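Local atomic coordinates of NAD-dependent epimerase/dehydratase domain-containing protein (Ruegeria pomeroyi DSS-3, PDB entry 3IUS), a protein that is of unknown function but, as a member of the NAD-dependent epimerase/dehydratase family, probably binds a nicotinamide dinucleotide on a Rossmann-type fold. Residues I69-A72 against G77-V80; S163-G168 against Q226-P231; L268-Y273 against L277-A282. All coordinates share one frame; numbering follows the deposited sequence.

From the N terminus, interaction 1 comes first. It closes the short loop between strand 66-69 of the large parallel sheet and helix 79-90, which follows it. Interaction 2 follows much later in the chain. It brings the loop 163-168 to residues 226-231, which follow helix 215-226, and so spans 57 residues. Interaction 3 is again local: the loop 268-273 meets helix 273-282, which it leads into. The three lie in series; none nests within or crosses another. Interactions 2 and 3 share one side of the chain's centre and meet where Gln-226 OE1 lies 3.1 Å from Gln-281 NE2, a probable hydrogen bond. Interaction 1 sits on the opposite side.

Interaction 1: I69-A72 against G77-V80; sequences ISTA and GDPV
Ile-69 reaches toward Val-80 tip to tip, its CD1 methyl meeting Val-80 CG1 at 3.9 Å. The shorter branch of the isoleucine takes a second partner. CG2, anti to the backbone N, comes to 3.9 Å from Asp-78 OD1. An alanine at Ile-69 would lose both branches and would probably leave a gap beside the Val-80 methyls. Thr-71 crosses Val-80 at about a right angle. Its OG1 lies 3.4 Å from Val-80 CG2 and finds no hydrogen-bond partner in the model, although the contact buries it. With chi1 at 62°, this hydroxyl sits between the backbone N and the carbonyl carbon and is turned to the valine. The CG-CD side of the Pro-79 ring meets the end of the Ala-72 carbonyl, CG being 3.3 Å from Ala-72 O. No direct hydrogen bond joins the segments. A water bridges them instead, donating to Thr-71 O at 2.8 Å and to Asp-78 OD1 at 2.7 Å. Asp-78 is the N-cap of helix 79-90. Its OD2 accepts from Leu-81 N and, weakly, from Val-80 N, while OD1 also binds Trp-138 NE1 of helix 126-140. Strand 66-69 lies between strands 7-11 and 97-103, and this contact lies in its turn into helix 79-90, as in Rossmann-type folds. Phe-11 of strand 7-11 touches Ile-69, Thr-71 and Val-80, and Tyr-100 of strand 97-103 touches Ile-69 and Asp-78.

Interaction 2: S163-G168 against Q226-P231; sequences SKLGKG and QGLPLP
Leu-165 packs on Leu-228 and Gln-226, and all of these contacts are apolar. Its CB meets Leu-228 CD1 at 3.9 Å. Its CD1 methyl lies over the aliphatic part of Gln-226, 4.0 Å from CB of that residue and almost as near to its CG. The side chains of Leu-165 and Gln-226 cross at a slant. Gln-226 starts out with its CG trans to the backbone N (chi1 -166°), which leaves CB and CG beside the leucine methyl. The bend at chi2 (85°) then turns the amide off toward Gln-281 of helix 273-282. Leu-228 CD1 also comes within 4.4 Å of Gly-166 N.

Polar bonds lie around the packing rather than across it. No hydrogen bond joins the two segments. Lys-167 NZ curls back to Ser-163 O in a weak bond of 3.0 Å, within its own loop. Pro-231 O accepts from Arg-172 NE.

Gly-227 (phi 69°) ends helix 215-226 in a Schellman motif, and Leu-228 follows directly. The arrangement is a surface contact between two loops, each leading into one strand of the small parallel pair 172-174 and 233-235.

Interaction 3: L268-Y273 against L277-A282; sequences LKYPNY and LEALQA
Leu-277 meets Tyr-273 twice, through its backbone and through its side chain. Its N donates to Tyr-273 O at 2.8 Å with an N-H...O angle of 154°, a first-turn bond of helix 273-282. The side chain leans over the same oxygen, with Leu-277 CB 3.1 Å from Tyr-273 O. Leu-277 CD2 lies at the edge of the Tyr-273 ring, near its plane, 4.3 Å from Tyr-273 CD1. Both residues also touch Val-218 of helix 215-226 and Arg-182 of strand 182-184. The helix starts at an N-cap: Asn-272 OD1 accepts from Val-275 N and, weakly, from Arg-274 N.

Two residues on from Leu-277, Ala-279 turns its methyl toward the Tyr-270 ring. The approach is oblique, and Ala-279 CB lies 3.7 Å from Tyr-270 CE1. A chi1 of -52° sets the ring anti to the carbonyl carbon of Tyr-270 and out toward the helix. Lys-269 CB packs on one face of that ring, off toward the rim. The phenol OH is hydrogen-bonded to Glu-285 O, beyond the helix. Further along, Gln-281 N donates to Leu-277 O at 3.0 Å, within the same helix.

Interaction 1: I69-A72 against G77-V80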
loop_
_atom_site.group_PDB
_atom_site.type_symbol
_atom_site.label_atom_id
_atom_site.label_comp_id
_atom_site.label_asym_id
_atom_site.label_seq_id
_atom_site.Cartn_x
_atom_site.Cartn_y
_atom_site.Cartn_z
ATOM N N ILE A 69 5.373 -0.827 9.074
ATOM C CA ILE A 69 5.908 0.450 8.603
ATOM C C ILE A 69 5.170 0.954 7.373
ATOM O O ILE A 69 5.259 0.349 6.307
ATOM C CB ILE A 69 7.393 0.321 8.227
ATOM C CG1 ILE A 69 8.176 -0.376 9.343
ATOM C CG2 ILE A 69 7.981 1.682 7.869
ATOM C CD1 ILE A 69 8.359 0.456 10.576
ATOM N N SER A 70 4.449 2.063 7.523
ATOM C CA SER A 70 3.736 2.692 6.413
ATOM C C SER A 70 4.417 3.990 5.983
ATOM O O SER A 70 3.949 4.674 5.075
ATOM C CB SER A 70 2.284 3.006 6.809
ATOM O OG SER A 70 1.537 1.836 7.091
ATOM N N THR A 71 5.519 4.329 6.642
ATOM C CA THR A 71 6.170 5.619 6.437
ATOM C C THR A 71 6.919 5.681 5.106
ATOM O O THR A 71 7.771 4.846 4.836
ATOM C CB THR A 71 7.151 5.931 7.581
ATOM O OG1 THR A 71 8.185 4.938 7.610
ATOM C CG2 THR A 71 6.426 5.929 8.916
ATOM N N ALA A 72 6.594 6.674 4.279
ATOM C CA ALA A 72 7.258 6.844 2.985
ATOM C C ALA A 72 8.731 7.220 3.139
ATOM O O ALA A 72 9.109 7.881 4.099
ATOM C CB ALA A 72 6.533 7.897 2.155
ATOM N N GLY A 77 16.395 7.359 2.239
ATOM C CA GLY A 77 15.815 6.048 2.444
ATOM C C GLY A 77 14.725 6.066 3.497
ATOM O O GLY A 77 13.840 6.924 3.481
ATOM N N ASP A 78 14.793 5.122 4.426
ATOM C CA ASP A 78 13.722 4.960 5.406
ATOM C C ASP A 78 13.903 5.796 6.668
ATOM O O ASP A 78 14.881 5.629 7.392
ATOM C CB ASP A 78 13.560 3.489 5.787
ATOM C CG ASP A 78 12.342 3.247 6.650
ATOM O OD1 ASP A 78 11.306 2.823 6.096
ATOM O OD2 ASP A 78 12.416 3.489 7.875
ATOM N N PRO A 79 12.931 6.682 6.947
ATOM C CA PRO A 79 12.947 7.582 8.107
ATOM C C PRO A 79 12.880 6.852 9.451
ATOM O O PRO A 79 13.449 7.346 10.421
ATOM C CB PRO A 79 11.688 8.437 7.904
ATOM C CG PRO A 79 11.365 8.308 6.448
ATOM C CD PRO A 79 11.772 6.928 6.075
ATOM N N VAL A 80 12.194 5.712 9.511
ATOM C CA VAL A 80 12.094 4.949 10.754
ATOM C C VAL A 80 13.462 4.370 11.119
ATOM O O VAL A 80 13.909 4.481 12.257
ATOM C CB VAL A 80 11.037 3.821 10.669
ATOM C CG1 VAL A 80 11.161 2.873 11.859
ATOM C CG2 VAL A 80 9.632 4.406 10.599
HETATM O O HOH W 1 10.285 4.108 3.931
#

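Interaction 2: S163-G168 against Q226-P231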
loop_
_atom_site.group_PDB
_atom_site.type_symbol
_atom_site.label_atom_id
_atom_site.label_comp_id
_atom_site.label_asym_id
_atom_site.label_seq_id
_atom_site.Cartn_x
_atom_site.Cartn_y
_atom_site.Cartn_z
ATOM N N SER A 163 -16.839 9.893 -5.086
ATOM C CA SER A 163 -16.717 11.238 -4.535
ATOM C C SER A 163 -16.224 12.187 -5.622
ATOM O O SER A 163 -16.516 13.381 -5.610
ATOM C CB SER A 163 -15.720 11.239 -3.378
ATOM O OG SER A 163 -14.410 10.961 -3.848
ATOM N N LYS A 164 -15.484 11.623 -6.569
ATOM C CA LYS A 164 -14.797 12.371 -7.613
ATOM C C LYS A 164 -15.737 12.826 -8.737
ATOM O O LYS A 164 -15.346 13.597 -9.615
ATOM C CB LYS A 164 -13.671 11.490 -8.160
ATOM C CG LYS A 164 -12.881 12.023 -9.336
ATOM C CD LYS A 164 -11.630 11.170 -9.514
ATOM C CE LYS A 164 -11.210 11.043 -10.972
ATOM N NZ LYS A 164 -10.139 10.011 -11.139
ATOM N N LEU A 165 -16.981 12.361 -8.694
ATOM C CA LEU A 165 -17.925 12.594 -9.782
ATOM C C LEU A 165 -18.808 13.811 -9.551
ATOM O O LEU A 165 -18.890 14.332 -8.439
ATOM C CB LEU A 165 -18.818 11.366 -9.967
ATOM C CG LEU A 165 -18.125 10.040 -10.265
ATOM C CD1 LEU A 165 -19.030 8.882 -9.877
ATOM C CD2 LEU A 165 -17.733 9.965 -11.735
ATOM N N GLY A 166 -19.470 14.257 -10.614
ATOM C CA GLY A 166 -20.503 15.272 -10.508
ATOM C C GLY A 166 -20.052 16.713 -10.363
ATOM O O GLY A 166 -20.869 17.625 -10.469
ATOM N N LYS A 167 -18.765 16.937 -10.124
ATOM C CA LYS A 167 -18.283 18.307 -9.944
ATOM C C LYS A 167 -17.334 18.787 -11.044
ATOM O O LYS A 167 -16.556 19.720 -10.840
ATOM C CB LYS A 167 -17.675 18.506 -8.548
ATOM C CG LYS A 167 -16.836 17.350 -8.038
ATOM C CD LYS A 167 -16.798 17.354 -6.516
ATOM C CE LYS A 167 -15.856 16.292 -5.978
ATOM N NZ LYS A 167 -16.035 16.082 -4.513
ATOM N N GLY A 168 -17.418 18.158 -12.214
ATOM C CA GLY A 168 -16.638 18.576 -13.365
ATOM C C GLY A 168 -15.148 18.461 -13.124
ATOM O O GLY A 168 -14.714 17.845 -12.149
ATOM N N GLN A 226 -22.981 5.101 -11.790
ATOM C CA GLN A 226 -23.652 6.241 -11.179
ATOM C C GLN A 226 -24.689 6.804 -12.138
ATOM O O GLN A 226 -25.426 7.729 -11.798
ATOM C CB GLN A 226 -22.618 7.313 -10.820
ATOM C CG GLN A 226 -23.115 8.403 -9.875
ATOM C CD GLN A 226 -23.020 8.016 -8.405
ATOM O OE1 GLN A 226 -22.814 6.846 -8.058
ATOM N NE2 GLN A 226 -23.161 9.004 -7.531
ATOM N N GLY A 227 -24.746 6.244 -13.342
ATOM C CA GLY A 227 -25.688 6.723 -14.340
ATOM C C GLY A 227 -25.327 8.101 -14.851
ATOM O O GLY A 227 -26.211 8.891 -15.215
ATOM N N LEU A 228 -24.028 8.387 -14.893
ATOM C CA LEU A 228 -23.513 9.667 -15.361
ATOM C C LEU A 228 -22.815 9.555 -16.719
ATOM O O LEU A 228 -22.384 8.482 -17.114
ATOM C CB LEU A 228 -22.555 10.254 -14.328
ATOM C CG LEU A 228 -23.194 10.546 -12.971
ATOM C CD1 LEU A 228 -22.141 11.005 -11.983
ATOM C CD2 LEU A 228 -24.290 11.604 -13.125
ATOM N N PRO A 229 -22.709 10.676 -17.444
ATOM C CA PRO A 229 -22.059 10.651 -18.758
ATOM C C PRO A 229 -20.594 10.256 -18.662
ATOM O O PRO A 229 -19.926 10.599 -17.689
ATOM C CB PRO A 229 -22.168 12.104 -19.225
ATOM C CG PRO A 229 -23.319 12.669 -18.453
ATOM C CD PRO A 229 -23.231 12.010 -17.113
ATOM N N LEU A 230 -20.108 9.549 -19.676
ATOM C CA LEU A 230 -18.699 9.195 -19.769
ATOM C C LEU A 230 -17.858 10.465 -19.871
ATOM O O LEU A 230 -18.006 11.239 -20.819
ATOM C CB LEU A 230 -18.473 8.305 -20.992
ATOM C CG LEU A 230 -17.041 7.926 -21.365
ATOM C CD1 LEU A 230 -16.411 7.080 -20.267
ATOM C CD2 LEU A 230 -17.025 7.184 -22.695
ATOM N N PRO A 231 -16.985 10.698 -18.880
ATOM C CA PRO A 231 -16.103 11.869 -18.914
ATOM C C PRO A 231 -15.288 11.905 -20.204
ATOM O O PRO A 231 -14.956 10.847 -20.746
ATOM C CB PRO A 231 -15.181 11.647 -17.711
ATOM C CG PRO A 231 -15.969 10.772 -16.796
ATOM C CD PRO A 231 -16.768 9.871 -17.678
#

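Interaction 3: L268-Y273 against L277-A282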
loop_
_atom_site.group_PDB
_atom_site.type_symbol
_atom_site.label_atom_id
_atom_site.label_comp_id
_atom_site.label_asym_id
_atom_site.label_seq_id
_atom_site.Cartn_x
_atom_site.Cartn_y
_atom_site.Cartn_z
ATOM N N LEU A 268 -8.561 -13.213 -2.655
ATOM C CA LEU A 268 -9.001 -11.834 -2.817
ATOM C C LEU A 268 -10.514 -11.660 -2.688
ATOM O O LEU A 268 -11.292 -12.384 -3.315
ATOM C CB LEU A 268 -8.536 -11.285 -4.164
ATOM C CG LEU A 268 -7.036 -11.244 -4.457
ATOM C CD1 LEU A 268 -6.809 -10.619 -5.842
ATOM C CD2 LEU A 268 -6.293 -10.478 -3.365
ATOM N N LYS A 269 -10.914 -10.695 -1.867
ATOM C CA LYS A 269 -12.318 -10.316 -1.730
ATOM C C LYS A 269 -12.747 -9.555 -2.968
ATOM O O LYS A 269 -13.899 -9.640 -3.402
ATOM C CB LYS A 269 -12.522 -9.411 -0.512
ATOM C CG LYS A 269 -12.324 -10.072 0.838
ATOM C CD LYS A 269 -12.367 -9.026 1.950
ATOM C CE LYS A 269 -12.642 -9.650 3.314
ATOM N NZ LYS A 269 -11.516 -10.493 3.809
ATOM N N TYR A 270 -11.818 -8.789 -3.524
ATOM C CA TYR A 270 -12.109 -7.972 -4.696
ATOM C C TYR A 270 -11.044 -8.197 -5.767
ATOM O O TYR A 270 -10.098 -7.425 -5.884
ATOM C CB TYR A 270 -12.200 -6.490 -4.323
ATOM C CG TYR A 270 -13.138 -6.204 -3.169
ATOM C CD1 TYR A 270 -14.516 -6.225 -3.347
ATOM C CD2 TYR A 270 -12.647 -5.898 -1.908
ATOM C CE1 TYR A 270 -15.381 -5.964 -2.293
ATOM C CE2 TYR A 270 -13.504 -5.634 -0.847
ATOM C CZ TYR A 270 -14.869 -5.664 -1.048
ATOM O OH TYR A 270 -15.718 -5.400 0.005
ATOM N N PRO A 271 -11.200 -9.268 -6.557
ATOM C CA PRO A 271 -10.223 -9.678 -7.576
ATOM C C PRO A 271 -10.018 -8.650 -8.683
ATOM O O PRO A 271 -8.986 -8.667 -9.349
ATOM C CB PRO A 271 -10.847 -10.957 -8.159
ATOM C CG PRO A 271 -12.294 -10.869 -7.780
ATOM C CD PRO A 271 -12.280 -10.256 -6.429
ATOM N N ASN A 272 -10.990 -7.764 -8.873
ATOM C CA ASN A 272 -10.889 -6.751 -9.914
ATOM C C ASN A 272 -11.667 -5.489 -9.567
ATOM O O ASN A 272 -12.473 -5.485 -8.631
ATOM C CB ASN A 272 -11.315 -7.310 -11.283
ATOM C CG ASN A 272 -12.798 -7.647 -11.355
ATOM O OD1 ASN A 272 -13.653 -6.753 -11.444
ATOM N ND2 ASN A 272 -13.114 -8.940 -11.352
ATOM N N TYR A 273 -11.410 -4.425 -10.326
ATOM C CA TYR A 273 -11.961 -3.100 -10.045
ATOM C C TYR A 273 -13.473 -3.054 -10.202
ATOM O O TYR A 273 -14.138 -2.250 -9.554
ATOM C CB TYR A 273 -11.314 -2.028 -10.938
ATOM C CG TYR A 273 -11.778 -2.063 -12.374
ATOM C CD1 TYR A 273 -12.727 -1.164 -12.845
ATOM C CD2 TYR A 273 -11.269 -2.993 -13.262
ATOM C CE1 TYR A 273 -13.153 -1.202 -14.158
ATOM C CE2 TYR A 273 -11.688 -3.040 -14.567
ATOM C CZ TYR A 273 -12.631 -2.142 -15.012
ATOM O OH TYR A 273 -13.040 -2.204 -16.317
ATOM N N LEU A 277 -15.577 -1.793 -7.238
ATOM C CA LEU A 277 -16.353 -0.570 -7.439
ATOM C C LEU A 277 -17.845 -0.736 -7.162
ATOM O O LEU A 277 -18.490 0.168 -6.622
ATOM C CB LEU A 277 -16.139 -0.002 -8.849
ATOM C CG LEU A 277 -15.170 1.178 -8.969
ATOM C CD1 LEU A 277 -13.860 0.837 -8.323
ATOM C CD2 LEU A 277 -14.956 1.611 -10.420
ATOM N N GLU A 278 -18.401 -1.876 -7.553
ATOM C CA GLU A 278 -19.811 -2.138 -7.307
ATOM C C GLU A 278 -20.096 -2.180 -5.807
ATOM O O GLU A 278 -21.099 -1.642 -5.346
ATOM C CB GLU A 278 -20.245 -3.433 -7.994
ATOM C CG GLU A 278 -19.999 -3.417 -9.493
ATOM C CD GLU A 278 -20.437 -4.692 -10.184
ATOM O OE1 GLU A 278 -21.657 -4.857 -10.406
ATOM O OE2 GLU A 278 -19.560 -5.519 -10.517
ATOM N N ALA A 279 -19.202 -2.819 -5.051
ATOM C CA ALA A 279 -19.326 -2.876 -3.598
ATOM C C ALA A 279 -19.135 -1.513 -2.935
ATOM O O ALA A 279 -19.846 -1.171 -1.992
ATOM C CB ALA A 279 -18.331 -3.882 -3.020
ATOM N N LEU A 280 -18.159 -0.748 -3.418
ATOM C CA LEU A 280 -17.880 0.578 -2.876
ATOM C C LEU A 280 -19.068 1.513 -3.041
ATOM O O LEU A 280 -19.410 2.266 -2.129
ATOM C CB LEU A 280 -16.646 1.192 -3.540
ATOM C CG LEU A 280 -15.353 1.125 -2.726
ATOM C CD1 LEU A 280 -14.999 -0.314 -2.425
ATOM C CD2 LEU A 280 -14.208 1.830 -3.445
ATOM N N GLN A 281 -19.694 1.460 -4.207
ATOM C CA GLN A 281 -20.837 2.324 -4.478
ATOM C C GLN A 281 -21.974 2.039 -3.502
ATOM O O GLN A 281 -22.696 2.948 -3.099
ATOM C CB GLN A 281 -21.338 2.143 -5.904
ATOM C CG GLN A 281 -22.384 3.191 -6.278
ATOM C CD GLN A 281 -23.159 2.836 -7.518
ATOM O OE1 GLN A 281 -23.360 1.667 -7.822
ATOM N NE2 GLN A 281 -23.629 3.856 -8.232
ATOM N N ALA A 282 -22.118 0.770 -3.128
ATOM C CA ALA A 282 -23.182 0.348 -2.225
ATOM C C ALA A 282 -22.786 0.490 -0.751
ATOM O O ALA A 282 -23.600 0.268 0.147
ATOM C CB ALA A 282 -23.591 -1.091 -2.532
#